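Local coordinates for telomere length regulator taz1 (Schizosaccharomyces pombe, PDB 4ZMI), which binds double-stranded telomeric DNA and regulates telomere length and function, and is represented here by its helical domain, at residues A[77-82]-A[124-129]; A[101-106]-A[224-229]; A[113-118]-A[149-154]. All coordinates share one frame; numbering follows the deposited sequence.

Contact 1: residues A[77-82]-A[124-129]; sequences FFSYIR and VLDALL
Asp126 reaches from helix 118-130 to the start of helix 78-83, where it meets Phe77, Phe78 and Ser79. Its CB lies against the ring of Phe77, 3.9 Å from CD2. CB already points at helix 78-83, and CG, anti to the backbone N (chi1 -176°), continues toward the start of that helix. OD1 is gripped twice by one residue. Ser79 N gives its hydrogen to the syn lone pair of Asp126 OD1 at 2.9 Å, while Ser79 OG meets Asp126 OD1 at 2.8 Å, nearly along the C-O axis. OD2 takes the neighbouring N-H: Phe78 N to Asp126 OD2 is 2.9 Å, on the syn side but 25° out of the carboxylate plane. Beside these bonds, Ser79 CB packs on Leu129 CB at 4.1 Å, and Ser79 OG has a second partner in Tyr173 OH. An alanine in place of Asp126 would probably leave the N-H groups of Phe78 and Ser79 without these acceptors and the Ser79 hydroxyl more loosely set. The carboxylate thus takes the first N-H groups of a helix that follows Phe77, its N-cap residue, and the helix end probably favours the negative charge in this buried place.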
loop_
_atom_site.group_PDB
_atom_site.type_symbol
_atom_site.label_atom_id
_atom_site.label_comp_id
_atom_site.label_asym_id
_atom_site.label_seq_id
_atom_site.Cartn_x
_atom_site.Cartn_y
_atom_site.Cartn_z
ATOM N N PHE A 77 -1.704 -8.861 -0.328
ATOM C CA PHE A 77 -3.116 -8.536 -0.365
ATOM C C PHE A 77 -3.956 -9.375 0.554
ATOM O O PHE A 77 -4.271 -10.536 0.253
ATOM C CB PHE A 77 -3.617 -8.606 -1.795
ATOM C CG PHE A 77 -3.060 -7.524 -2.639
ATOM C CD1 PHE A 77 -1.842 -7.683 -3.265
ATOM C CD2 PHE A 77 -3.718 -6.300 -2.733
ATOM C CE1 PHE A 77 -1.308 -6.668 -4.030
ATOM C CE2 PHE A 77 -3.208 -5.273 -3.488
ATOM C CZ PHE A 77 -1.983 -5.444 -4.142
ATOM N N PHE A 78 -4.338 -8.767 1.672
ATOM C CA PHE A 78 -5.111 -9.465 2.679
ATOM C C PHE A 78 -6.508 -9.805 2.189
ATOM O O PHE A 78 -7.068 -10.845 2.556
ATOM C CB PHE A 78 -5.113 -8.697 4.000
ATOM C CG PHE A 78 -3.770 -8.682 4.678
ATOM C CD1 PHE A 78 -2.937 -7.590 4.569
ATOM C CD2 PHE A 78 -3.328 -9.786 5.390
ATOM C CE1 PHE A 78 -1.695 -7.586 5.168
ATOM C CE2 PHE A 78 -2.094 -9.784 5.994
ATOM C CZ PHE A 78 -1.275 -8.686 5.888
ATOM N N SER A 79 -7.062 -8.968 1.324
ATOM C CA SER A 79 -8.345 -9.320 0.735
ATOM C C SER A 79 -8.219 -10.583 -0.111
ATOM O O SER A 79 -9.119 -11.398 -0.139
ATOM C CB SER A 79 -8.903 -8.186 -0.121
ATOM O OG SER A 79 -8.056 -7.892 -1.217
ATOM N N TYR A 80 -7.100 -10.729 -0.804
ATOM C CA TYR A 80 -6.902 -11.877 -1.673
ATOM C C TYR A 80 -6.713 -13.149 -0.837
ATOM O O TYR A 80 -7.378 -14.146 -1.057
ATOM C CB TYR A 80 -5.685 -11.622 -2.548
ATOM C CG TYR A 80 -5.385 -12.677 -3.577
ATOM C CD1 TYR A 80 -5.737 -12.493 -4.901
ATOM C CD2 TYR A 80 -4.706 -13.827 -3.234
ATOM C CE1 TYR A 80 -5.450 -13.434 -5.856
ATOM C CE2 TYR A 80 -4.417 -14.801 -4.188
ATOM C CZ TYR A 80 -4.791 -14.594 -5.493
ATOM O OH TYR A 80 -4.489 -15.527 -6.439
ATOM N N ILE A 81 -5.808 -13.081 0.133
ATOM C CA ILE A 81 -5.544 -14.161 1.060
ATOM C C ILE A 81 -6.790 -14.601 1.821
ATOM O O ILE A 81 -6.985 -15.787 2.043
ATOM C CB ILE A 81 -4.478 -13.749 2.068
ATOM C CG1 ILE A 81 -3.146 -13.531 1.349
ATOM C CG2 ILE A 81 -4.346 -14.797 3.147
ATOM C CD1 ILE A 81 -2.036 -13.098 2.266
ATOM N N ARG A 82 -7.646 -13.662 2.212
ATOM C CA ARG A 82 -8.870 -14.042 2.916
ATOM C C ARG A 82 -9.867 -14.698 1.974
ATOM O O ARG A 82 -10.600 -15.610 2.363
ATOM C CB ARG A 82 -9.523 -12.843 3.594
ATOM C CG ARG A 82 -10.857 -13.176 4.270
ATOM C CD ARG A 82 -11.543 -11.934 4.834
ATOM N NE ARG A 82 -10.564 -10.921 5.178
ATOM C CZ ARG A 82 -10.352 -9.828 4.457
ATOM N NH1 ARG A 82 -11.073 -9.604 3.367
ATOM N NH2 ARG A 82 -9.425 -8.963 4.831
ATOM N N VAL A 124 -3.750 0.818 0.586
ATOM C CA VAL A 124 -4.990 1.521 0.929
ATOM C C VAL A 124 -6.251 0.836 0.351
ATOM O O VAL A 124 -7.223 0.642 1.064
ATOM C CB VAL A 124 -4.948 3.006 0.475
ATOM C CG1 VAL A 124 -6.277 3.709 0.778
ATOM C CG2 VAL A 124 -3.803 3.735 1.140
ATOM N N LEU A 125 -6.232 0.471 -0.934
ATOM C CA LEU A 125 -7.378 -0.195 -1.556
ATOM C C LEU A 125 -7.611 -1.548 -0.904
ATOM O O LEU A 125 -8.753 -1.949 -0.700
ATOM C CB LEU A 125 -7.197 -0.371 -3.070
ATOM C CG LEU A 125 -7.364 0.904 -3.916
ATOM C CD1 LEU A 125 -6.732 0.683 -5.270
ATOM C CD2 LEU A 125 -8.827 1.306 -4.104
ATOM N N ASP A 126 -6.529 -2.254 -0.580
ATOM C CA ASP A 126 -6.659 -3.567 0.046
ATOM C C ASP A 126 -7.353 -3.417 1.387
ATOM O O ASP A 126 -8.288 -4.146 1.689
ATOM C CB ASP A 126 -5.305 -4.227 0.230
ATOM C CG ASP A 126 -5.416 -5.634 0.796
ATOM O OD1 ASP A 126 -6.196 -6.445 0.247
ATOM O OD2 ASP A 126 -4.723 -5.920 1.799
ATOM N N ALA A 127 -6.912 -2.444 2.176
ATOM C CA ALA A 127 -7.577 -2.124 3.441
ATOM C C ALA A 127 -9.038 -1.805 3.210
ATOM O O ALA A 127 -9.913 -2.315 3.907
ATOM C CB ALA A 127 -6.889 -0.947 4.136
ATOM N N LEU A 128 -9.314 -0.979 2.213
ATOM C CA LEU A 128 -10.697 -0.628 1.924
ATOM C C LEU A 128 -11.538 -1.827 1.517
ATOM O O LEU A 128 -12.748 -1.846 1.740
ATOM C CB LEU A 128 -10.764 0.439 0.834
ATOM C CG LEU A 128 -10.302 1.853 1.202
ATOM C CD1 LEU A 128 -10.477 2.786 0.009
ATOM C CD2 LEU A 128 -11.083 2.381 2.403
ATOM N N LEU A 129 -10.904 -2.821 0.899
ATOM C CA LEU A 129 -11.629 -3.991 0.405
ATOM C C LEU A 129 -11.814 -5.000 1.521
ATOM O O LEU A 129 -12.742 -5.785 1.504
ATOM C CB LEU A 129 -10.881 -4.648 -0.755
ATOM C CG LEU A 129 -10.957 -3.907 -2.085
ATOM C CD1 LEU A 129 -9.805 -4.329 -2.977
ATOM C CD2 LEU A 129 -12.268 -4.186 -2.765
#

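Contact 2: residues A[101-106]-A[224-229]; sequences IQFFTG and FLLEFK
The carbonyl oxygen of Gln102, whose side chain lies on Phe228 across the contact, is gripped by two donors of its own helix. Gly106 N reaches Gln102 O at 2.7 Å in the ordinary helical bond, and Thr105 OG1 reaches the same oxygen at 2.6 Å. The Gln102 side chain runs out extended, CG anti to the backbone N (chi1 178°), and its OE1 stands over one face of the Phe228 ring, offset toward the rim and 3.3 Å from CE1. The amide plane is turned 57° against that ring, and its NE2 is held by Ile76 O, which probably helps set how the group is rotated.

The larger apolar part is the Phe103 ring. Leu225 CB sits over the centre of one face, 3.6 Å from the ring centroid and 13° off the normal, a CH-pi contact. Leu226 CG lies at the edge of the same ring, in its plane, and Leu226 CD2 comes to 3.5 Å from Phe103 CE1. Lys229 CD comes near Phe103 CD1, the two side chains crossing at about a right angle, though this lysine is poorly ordered; its NZ forms a salt bridge with Glu23. At Gly106 the absence of a side chain matters: CA lies 4.0 Å from Leu225 CD1, and a CB would run into that methyl.

Helix 95-107 and helix 214-229, the chain's last, pack nearly antiparallel inside this all-helical TRF-family domain, segment axes 10.1 Å apart. Helix 5-35 touches Phe103 through Val26, while Ile123 of helix 118-130 meets both Gln102 and Phe228.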
loop_
_atom_site.group_PDB
_atom_site.type_symbol
_atom_site.label_atom_id
_atom_site.label_comp_id
_atom_site.label_asym_id
_atom_site.label_seq_id
_atom_site.Cartn_x
_atom_site.Cartn_y
_atom_site.Cartn_z
ATOM N N ILE A 101 5.944 -7.183 6.468
ATOM C CA ILE A 101 6.425 -7.136 5.085
ATOM C C ILE A 101 5.693 -6.038 4.290
ATOM O O ILE A 101 6.301 -5.260 3.545
ATOM C CB ILE A 101 6.225 -8.502 4.380
ATOM C CG1 ILE A 101 6.991 -9.599 5.116
ATOM C CG2 ILE A 101 6.675 -8.438 2.934
ATOM C CD1 ILE A 101 6.243 -10.909 5.177
ATOM N N GLN A 102 4.383 -5.970 4.463
ATOM C CA GLN A 102 3.592 -4.975 3.755
ATOM C C GLN A 102 4.001 -3.538 4.162
ATOM O O GLN A 102 4.099 -2.648 3.313
ATOM C CB GLN A 102 2.113 -5.238 4.015
ATOM C CG GLN A 102 1.162 -4.260 3.377
ATOM C CD GLN A 102 -0.246 -4.426 3.898
ATOM O OE1 GLN A 102 -0.522 -4.126 5.057
ATOM N NE2 GLN A 102 -1.142 -4.926 3.051
ATOM N N PHE A 103 4.254 -3.342 5.457
ATOM C CA PHE A 103 4.734 -2.063 6.006
ATOM C C PHE A 103 5.948 -1.603 5.223
ATOM O O PHE A 103 5.986 -0.484 4.698
ATOM C CB PHE A 103 5.137 -2.242 7.471
ATOM C CG PHE A 103 5.040 -0.994 8.298
ATOM C CD1 PHE A 103 4.147 -0.926 9.356
ATOM C CD2 PHE A 103 5.846 0.100 8.030
ATOM C CE1 PHE A 103 4.048 0.219 10.123
ATOM C CE2 PHE A 103 5.750 1.249 8.793
ATOM C CZ PHE A 103 4.847 1.309 9.842
ATOM N N PHE A 104 6.936 -2.490 5.135
ATOM C CA PHE A 104 8.150 -2.205 4.381
ATOM C C PHE A 104 7.830 -1.802 2.955
ATOM O O PHE A 104 8.379 -0.833 2.448
ATOM C CB PHE A 104 9.111 -3.399 4.374
ATOM C CG PHE A 104 10.264 -3.230 3.426
ATOM C CD1 PHE A 104 11.369 -2.485 3.791
ATOM C CD2 PHE A 104 10.224 -3.775 2.161
ATOM C CE1 PHE A 104 12.421 -2.312 2.921
ATOM C CE2 PHE A 104 11.267 -3.594 1.285
ATOM C CZ PHE A 104 12.367 -2.873 1.664
ATOM N N THR A 105 6.941 -2.553 2.309
ATOM C CA THR A 105 6.618 -2.272 0.919
ATOM C C THR A 105 5.892 -0.932 0.805
ATOM O O THR A 105 6.059 -0.216 -0.174
ATOM C CB THR A 105 5.827 -3.415 0.258
ATOM O OG1 THR A 105 4.604 -3.645 0.969
ATOM C CG2 THR A 105 6.662 -4.691 0.275
ATOM N N GLY A 106 5.099 -0.593 1.816
ATOM C CA GLY A 106 4.495 0.724 1.887
ATOM C C GLY A 106 5.514 1.853 2.058
ATOM O O GLY A 106 5.557 2.761 1.231
ATOM N N PHE A 224 -0.725 5.325 9.366
ATOM C CA PHE A 224 -1.721 4.411 8.806
ATOM C C PHE A 224 -1.234 2.973 8.726
ATOM O O PHE A 224 -1.980 2.051 9.032
ATOM C CB PHE A 224 -2.171 4.872 7.423
ATOM C CG PHE A 224 -3.092 3.903 6.740
ATOM C CD1 PHE A 224 -4.428 3.852 7.076
ATOM C CD2 PHE A 224 -2.625 3.052 5.764
ATOM C CE1 PHE A 224 -5.276 2.975 6.447
ATOM C CE2 PHE A 224 -3.469 2.168 5.140
ATOM C CZ PHE A 224 -4.795 2.128 5.480
ATOM N N LEU A 225 0.017 2.786 8.314
ATOM C CA LEU A 225 0.607 1.457 8.255
ATOM C C LEU A 225 0.772 0.880 9.659
ATOM O O LEU A 225 0.913 -0.324 9.826
ATOM C CB LEU A 225 1.973 1.491 7.554
ATOM C CG LEU A 225 2.095 2.050 6.130
ATOM C CD1 LEU A 225 3.509 1.870 5.581
ATOM C CD2 LEU A 225 1.086 1.414 5.196
ATOM N N LEU A 226 0.778 1.744 10.667
ATOM C CA LEU A 226 0.899 1.290 12.047
ATOM C C LEU A 226 -0.435 0.802 12.600
ATOM O O LEU A 226 -0.484 -0.260 13.214
ATOM C CB LEU A 226 1.475 2.387 12.941
ATOM C CG LEU A 226 2.988 2.600 12.888
ATOM C CD1 LEU A 226 3.377 3.855 13.650
ATOM C CD2 LEU A 226 3.713 1.400 13.445
ATOM N N GLU A 227 -1.507 1.571 12.388
ATOM C CA GLU A 227 -2.862 1.125 12.733
ATOM C C GLU A 227 -3.156 -0.222 12.094
ATOM O O GLU A 227 -3.646 -1.138 12.752
ATOM C CB GLU A 227 -3.923 2.094 12.215
ATOM C CG GLU A 227 -3.742 3.546 12.562
ATOM C CD GLU A 227 -4.841 4.395 11.957
ATOM O OE1 GLU A 227 -6.009 3.947 11.948
ATOM O OE2 GLU A 227 -4.531 5.502 11.476
ATOM N N PHE A 228 -2.882 -0.314 10.792
ATOM C CA PHE A 228 -3.059 -1.544 10.026
ATOM C C PHE A 228 -2.336 -2.672 10.764
ATOM O O PHE A 228 -2.889 -3.754 10.942
ATOM C CB PHE A 228 -2.498 -1.347 8.606
ATOM C CG PHE A 228 -3.056 -2.295 7.551
ATOM C CD1 PHE A 228 -3.046 -1.924 6.211
ATOM C CD2 PHE A 228 -3.558 -3.549 7.875
ATOM C CE1 PHE A 228 -3.534 -2.769 5.223
ATOM C CE2 PHE A 228 -4.051 -4.406 6.875
ATOM C CZ PHE A 228 -4.031 -4.013 5.559
ATOM N N LYS A 229 -1.122 -2.391 11.238
ATOM C CA LYS A 229 -0.254 -3.409 11.842
ATOM C C LYS A 229 -0.765 -3.994 13.167
ATOM O O LYS A 229 -0.302 -5.050 13.599
ATOM C CB LYS A 229 1.186 -2.890 12.001
ATOM C CG LYS A 229 2.254 -3.991 12.009
ATOM C CD LYS A 229 3.683 -3.442 11.963
ATOM C CE LYS A 229 4.152 -2.935 13.322
ATOM N NZ LYS A 229 5.606 -2.599 13.314
#

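Contact 3: residues A[113-118]-A[149-154]; sequences NTNKHL and VIRYFG
Arg151 of helix 137-154 and His117 of the loop ahead of helix 118-130 form the tight half of this contact. Arg151 NE gives its hydrogen to His117 NE2 at 3.1 Å, and the bond is nearly straight, 169° at the hydrogen. The acceptor lies in the guanidinium plane, whereas the donor is tilted 28° from the plane of the imidazole. The arginine chain bends at chi3 (67°), which turns NE aside from an extended course, to where it meets the imidazole. Its NH2 stands 3.0 Å from Asn115 OD1, with the amide and guanidinium planes almost perpendicular. Asn115 ND2 is bonded to Thr155 OG1, which holds the amide from that branch. Phe217 of helix 214-229 meets both the His117 ring and the arginine side chain, and the two polar groups sit buried beside it.

The looser side is at Lys116, which lies against buried Tyr152. Their side chains run alongside each other and point the same way, with Lys116 CG at the edge of the tyrosine ring, 3.8 Å from CE1. Only carbon meets carbon here, and Lys116 remains partly exposed. Tyr152 OH finds its partner in Pro159 O.

Because NE2 of His117 accepts from Arg151 while ND1 pairs with the carbonyl oxygen of Asp109, the ring is probably neutral with its proton on ND1, and the nearby arginine charge would discourage a second proton. The loop therefore meets helix 137-154 through a polar pair whose donor and acceptor are matched.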
loop_
_atom_site.group_PDB
_atom_site.type_symbol
_atom_site.label_atom_id
_atom_site.label_comp_id
_atom_site.label_asym_id
_atom_site.label_seq_id
_atom_site.Cartn_x
_atom_site.Cartn_y
_atom_site.Cartn_z
ATOM N N ASN A 113 9.673 9.120 -6.693
ATOM C CA ASN A 113 9.620 10.525 -7.100
ATOM C C ASN A 113 8.712 10.834 -8.296
ATOM O O ASN A 113 8.736 11.947 -8.802
ATOM C CB ASN A 113 11.029 11.120 -7.289
ATOM C CG ASN A 113 11.733 10.619 -8.540
ATOM O OD1 ASN A 113 11.118 10.420 -9.589
ATOM N ND2 ASN A 113 13.045 10.424 -8.433
ATOM N N THR A 114 7.926 9.862 -8.760
ATOM C CA THR A 114 6.917 10.158 -9.775
ATOM C C THR A 114 5.580 10.464 -9.094
ATOM O O THR A 114 4.623 10.901 -9.739
ATOM C CB THR A 114 6.694 8.981 -10.726
ATOM O OG1 THR A 114 6.268 7.837 -9.974
ATOM C CG2 THR A 114 7.973 8.639 -11.501
ATOM N N ASN A 115 5.524 10.220 -7.788
ATOM C CA ASN A 115 4.304 10.403 -7.006
ATOM C C ASN A 115 3.131 9.480 -7.408
ATOM O O ASN A 115 1.968 9.753 -7.080
ATOM C CB ASN A 115 3.869 11.875 -7.035
ATOM C CG ASN A 115 4.938 12.805 -6.489
ATOM O OD1 ASN A 115 5.622 12.476 -5.530
ATOM N ND2 ASN A 115 5.093 13.963 -7.110
ATOM N N LYS A 116 3.425 8.397 -8.125
ATOM C CA LYS A 116 2.385 7.406 -8.444
ATOM C C LYS A 116 2.001 6.560 -7.229
ATOM O O LYS A 116 0.855 6.149 -7.084
ATOM C CB LYS A 116 2.829 6.495 -9.595
ATOM C CG LYS A 116 2.767 7.157 -10.964
ATOM C CD LYS A 116 3.292 6.187 -12.021
ATOM C CE LYS A 116 3.223 6.779 -13.414
ATOM N NZ LYS A 116 3.810 5.869 -14.440
ATOM N N HIS A 117 2.971 6.314 -6.361
ATOM C CA HIS A 117 2.785 5.494 -5.170
ATOM C C HIS A 117 1.883 4.275 -5.403
ATOM O O HIS A 117 0.890 4.080 -4.705
ATOM C CB HIS A 117 2.275 6.353 -4.024
ATOM C CG HIS A 117 3.082 7.600 -3.807
ATOM N ND1 HIS A 117 4.405 7.565 -3.407
ATOM C CD2 HIS A 117 2.762 8.906 -3.943
ATOM C CE1 HIS A 117 4.856 8.808 -3.301
ATOM N NE2 HIS A 117 3.883 9.638 -3.622
ATOM N N LEU A 118 2.230 3.470 -6.400
ATOM C CA LEU A 118 1.447 2.274 -6.721
ATOM C C LEU A 118 1.297 1.370 -5.521
ATOM O O LEU A 118 0.240 0.798 -5.328
ATOM C CB LEU A 118 2.077 1.491 -7.872
ATOM C CG LEU A 118 2.248 2.284 -9.160
ATOM C CD1 LEU A 118 2.961 1.419 -10.190
ATOM C CD2 LEU A 118 0.893 2.726 -9.652
ATOM N N VAL A 149 -4.636 10.350 -4.502
ATOM C CA VAL A 149 -5.273 10.832 -5.728
ATOM C C VAL A 149 -4.729 12.215 -6.112
ATOM O O VAL A 149 -4.389 12.444 -7.284
ATOM C CB VAL A 149 -6.812 10.809 -5.638
ATOM C CG1 VAL A 149 -7.438 11.420 -6.877
ATOM C CG2 VAL A 149 -7.280 9.372 -5.476
ATOM N N ILE A 150 -4.597 13.104 -5.122
ATOM C CA ILE A 150 -4.038 14.436 -5.358
ATOM C C ILE A 150 -2.618 14.311 -5.884
ATOM O O ILE A 150 -2.266 14.917 -6.899
ATOM C CB ILE A 150 -3.948 15.285 -4.074
ATOM C CG1 ILE A 150 -5.244 15.241 -3.283
ATOM C CG2 ILE A 150 -3.620 16.710 -4.436
ATOM C CD1 ILE A 150 -6.391 15.879 -3.993
ATOM N N ARG A 151 -1.810 13.524 -5.176
ATOM C CA ARG A 151 -0.405 13.349 -5.522
ATOM C C ARG A 151 -0.262 12.868 -6.957
ATOM O O ARG A 151 0.553 13.395 -7.710
ATOM C CB ARG A 151 0.311 12.423 -4.519
ATOM C CG ARG A 151 0.449 13.085 -3.125
ATOM C CD ARG A 151 1.322 12.296 -2.150
ATOM N NE ARG A 151 2.722 12.261 -2.555
ATOM C CZ ARG A 151 3.580 13.256 -2.337
ATOM N NH1 ARG A 151 3.175 14.378 -1.730
ATOM N NH2 ARG A 151 4.843 13.145 -2.743
ATOM N N TYR A 152 -1.087 11.908 -7.361
ATOM C CA TYR A 152 -0.998 11.426 -8.732
ATOM C C TYR A 152 -1.332 12.527 -9.730
ATOM O O TYR A 152 -0.502 12.875 -10.571
ATOM C CB TYR A 152 -1.920 10.245 -9.000
ATOM C CG TYR A 152 -1.772 9.747 -10.408
ATOM C CD1 TYR A 152 -0.822 8.797 -10.718
ATOM C CD2 TYR A 152 -2.575 10.226 -11.426
ATOM C CE1 TYR A 152 -0.673 8.329 -12.004
ATOM C CE2 TYR A 152 -2.433 9.768 -12.722
ATOM C CZ TYR A 152 -1.473 8.820 -13.003
ATOM O OH TYR A 152 -1.303 8.336 -14.281
ATOM N N PHE A 153 -2.555 13.049 -9.647
ATOM C CA PHE A 153 -3.052 13.990 -10.653
ATOM C C PHE A 153 -2.536 15.386 -10.471
ATOM O O PHE A 153 -2.949 16.281 -11.191
ATOM C CB PHE A 153 -4.564 14.077 -10.640
ATOM C CG PHE A 153 -5.231 12.812 -11.001
ATOM C CD1 PHE A 153 -6.012 12.135 -10.077
ATOM C CD2 PHE A 153 -5.073 12.281 -12.262
ATOM C CE1 PHE A 153 -6.630 10.945 -10.410
ATOM C CE2 PHE A 153 -5.690 11.088 -12.602
ATOM C CZ PHE A 153 -6.469 10.419 -11.671
ATOM N N GLY A 154 -1.670 15.584 -9.490
ATOM C CA GLY A 154 -1.088 16.897 -9.276
ATOM C C GLY A 154 0.261 16.986 -9.967
ATOM O O GLY A 154 0.827 18.062 -10.121
#

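How the contacts relate
Contacts 1 and 2 adjoin, their centres 13 Å apart. Phe78 joins them: its CE1 lies 3.4 Å from Gln102 NE2, and its CD1 packs at 3.9 Å on Phe228 CZ. Contact 3 stands apart, with its centre about 21 Å from that of contact 1, on the other side of the chain's centre, and about 19 Å from that of contact 2. The chain still ties them together: loop 113-118 leads directly into helix 118-130, which carries Asp126, and contact 3 is nested within the loop closed by contact 2. Magnesium lies about 9 Å from the Phe77 side chain and cobalt about 10 Å from that of Arg151, both too far for coordination.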